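PDB 4ERU: YciF Bacterial Stress Response Protein from Salmonella enterica subsp. enterica serovar Typhimurium, which is of unknown function but has a ferritin-like helix bundle that binds two magnesium ions and probably takes part in the bacterial stress response. Local coordinates for residues Ala88-Ile92 and Ala104-Ala108. Sequence-based numbering, arbitrary orientation.
Sequences ANEVI and ALIAA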
ATOM      1  N   ALA A  88      -8.008   5.696  -8.800  1.00 44.96           N
ATOM      2  CA  ALA A  88      -8.575   4.764  -9.777  1.00 43.47           C
ATOM      3  C   ALA A  88      -9.626   5.476 -10.637  1.00 48.02           C
ATOM      4  O   ALA A  88      -9.682   5.260 -11.861  1.00 45.95           O
ATOM      5  CB  ALA A  88      -9.173   3.543  -9.090  1.00 45.71           C
ATOM      6  N   ASN A  89     -10.442   6.334 -10.014  1.00 46.05           N
ATOM      7  CA  ASN A  89     -11.434   7.091 -10.776  1.00 45.82           C
ATOM      8  C   ASN A  89     -10.820   8.107 -11.723  1.00 48.77           C
ATOM      9  O   ASN A  89     -11.356   8.304 -12.817  1.00 49.65           O
ATOM     10  CB  ASN A  89     -12.511   7.731  -9.871  1.00 51.98           C
ATOM     11  CG  ASN A  89     -13.380   6.682  -9.197  1.00 60.05           C
ATOM     12  OD1 ASN A  89     -13.603   5.597  -9.753  1.00 59.66           O
ATOM     13  ND2 ASN A  89     -13.830   6.970  -7.980  1.00 63.37           N
ATOM     14  N   GLU A  90      -9.721   8.746 -11.306  1.00 48.41           N
ATOM     15  CA  GLU A  90      -8.991   9.676 -12.175  1.00 52.85           C
ATOM     16  C   GLU A  90      -8.403   8.924 -13.390  1.00 52.44           C
ATOM     17  O   GLU A  90      -8.382   9.435 -14.502  1.00 54.33           O
ATOM     18  CB  GLU A  90      -7.879  10.424 -11.414  1.00 56.79           C
ATOM     19  CG  GLU A  90      -7.235  11.600 -12.246  1.00 93.03           C
ATOM     20  CD  GLU A  90      -5.869  12.133 -11.699  1.00107.88           C
ATOM     21  OE1 GLU A  90      -5.266  11.466 -10.812  1.00107.23           O
ATOM     22  OE2 GLU A  90      -5.392  13.216 -12.170  1.00107.98           O
ATOM     23  N   VAL A  91      -7.934   7.704 -13.165  1.00 48.82           N
ATOM     24  CA  VAL A  91      -7.481   6.879 -14.250  1.00 49.95           C
ATOM     25  C   VAL A  91      -8.584   6.725 -15.301  1.00 47.22           C
ATOM     26  O   VAL A  91      -8.328   6.884 -16.495  1.00 45.18           O
ATOM     27  CB  VAL A  91      -6.965   5.497 -13.737  1.00 54.99           C
ATOM     28  CG1 VAL A  91      -6.926   4.456 -14.863  1.00 55.43           C
ATOM     29  CG2 VAL A  91      -5.574   5.680 -13.076  1.00 54.45           C
ATOM     30  N   ILE A  92      -9.799   6.417 -14.864  1.00 47.57           N
ATOM     31  CA  ILE A  92     -10.915   6.236 -15.801  1.00 51.00           C
ATOM     32  C   ILE A  92     -11.210   7.506 -16.615  1.00 55.99           C
ATOM     33  O   ILE A  92     -11.380   7.435 -17.835  1.00 57.54           O
ATOM     34  CB  ILE A  92     -12.180   5.742 -15.091  1.00 49.57           C
ATOM     35  CG1 ILE A  92     -11.917   4.387 -14.407  1.00 43.71           C
ATOM     36  CG2 ILE A  92     -13.343   5.686 -16.074  1.00 52.25           C
ATOM     37  CD1 ILE A  92     -12.992   4.024 -13.337  1.00 50.27           C
ATOM     38  N   ALA A 104      -3.495   0.673 -16.206  1.00 41.70           N
ATOM     39  CA  ALA A 104      -3.478   1.716 -15.190  1.00 35.55           C
ATOM     40  C   ALA A 104      -4.450   1.423 -14.061  1.00 39.43           C
ATOM     41  O   ALA A 104      -4.181   1.747 -12.896  1.00 38.70           O
ATOM     42  CB  ALA A 104      -3.767   3.088 -15.837  1.00 37.22           C
ATOM     43  N   LEU A 105      -5.564   0.764 -14.392  1.00 39.29           N
ATOM     44  CA  LEU A 105      -6.507   0.304 -13.404  1.00 37.53           C
ATOM     45  C   LEU A 105      -5.960  -0.859 -12.550  1.00 37.49           C
ATOM     46  O   LEU A 105      -6.209  -0.929 -11.337  1.00 36.80           O
ATOM     47  CB  LEU A 105      -7.786  -0.158 -14.089  1.00 41.77           C
ATOM     48  CG  LEU A 105      -8.747   0.963 -14.462  1.00 46.52           C
ATOM     49  CD1 LEU A 105     -10.022   0.368 -15.099  1.00 49.09           C
ATOM     50  CD2 LEU A 105      -9.072   1.835 -13.239  1.00 46.53           C
ATOM     51  N   ILE A 106      -5.260  -1.790 -13.196  1.00 38.44           N
ATOM     52  CA  ILE A 106      -4.598  -2.872 -12.468  1.00 38.44           C
ATOM     53  C   ILE A 106      -3.608  -2.295 -11.478  1.00 36.78           C
ATOM     54  O   ILE A 106      -3.627  -2.679 -10.308  1.00 39.32           O
ATOM     55  CB  ILE A 106      -3.900  -3.860 -13.403  1.00 36.51           C
ATOM     56  CG1 ILE A 106      -4.946  -4.687 -14.155  1.00 36.28           C
ATOM     57  CG2 ILE A 106      -3.039  -4.847 -12.579  1.00 37.36           C
ATOM     58  CD1 ILE A 106      -4.382  -5.345 -15.426  1.00 37.95           C
ATOM     59  N   ALA A 107      -2.812  -1.325 -11.918  1.00 36.49           N
ATOM     60  CA  ALA A 107      -1.858  -0.667 -11.029  1.00 38.50           C
ATOM     61  C   ALA A 107      -2.532  -0.026  -9.805  1.00 34.45           C
ATOM     62  O   ALA A 107      -2.061  -0.174  -8.668  1.00 38.24           O
ATOM     63  CB  ALA A 107      -1.019   0.374 -11.811  1.00 35.49           C
ATOM     64  N   ALA A 108      -3.633   0.686 -10.044  1.00 35.68           N
ATOM     65  CA  ALA A 108      -4.349   1.406  -9.011  1.00 33.81           C
ATOM     66  C   ALA A 108      -4.923   0.384  -8.041  1.00 40.38           C
ATOM     67  O   ALA A 108      -4.832   0.564  -6.803  1.00 38.20           O
ATOM     68  CB  ALA A 108      -5.505   2.303  -9.651  1.00 35.65           C
TER
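V91 on helix 79-93 and L105 on helix 99-130 lead this contact, with A88 and A108 next, in an antiparallel helix pair (174°) whose axes come within 9.3 Å. With CG1 anti to the backbone N (chi1 161°), V91 sends that methyl between two partners: V91 CG1 lies 3.6 Å from A104 CB and 3.8 Å from L105 CD2.

L105 buries as much surface as V91 but reaches its partners by its end. CG stands anti to the carbonyl carbon (chi1 -81°), and the CD2 branch extends to helix 79-93. There L105 CD2 sits 3.7 Å from A88 O, a carbonyl oxygen already engaged by the backbone N of I92, and 4.0 Å from I92 CG1. One methyl thus touches A88, V91 and I92, at positions i, i+3 and i+4 of the helix.

One turn farther along helix 99-130, A108 CB points at helix 79-93 and rests 3.9 Å from A88 CB. With such short side chains the backbones draw closer here, 5.5 Å between A88 CA and A108 CA against 6.6 Å between V91 CA and A104 CA.

Short helix 79-93, in the connection between long helices 41-66 and 99-130, folds back against the start of the latter, beside the four long helices of the ferritin-like bundle. Helix 9-37 packs on I92, which also touches the bound D-malate, while M4 and L12 of the second subunit pack on V91 and A104. No hydrogen bond joins the two segments, so their fit depends on methyl shape and burial from water, and the apolar seam continues into the dimer interface.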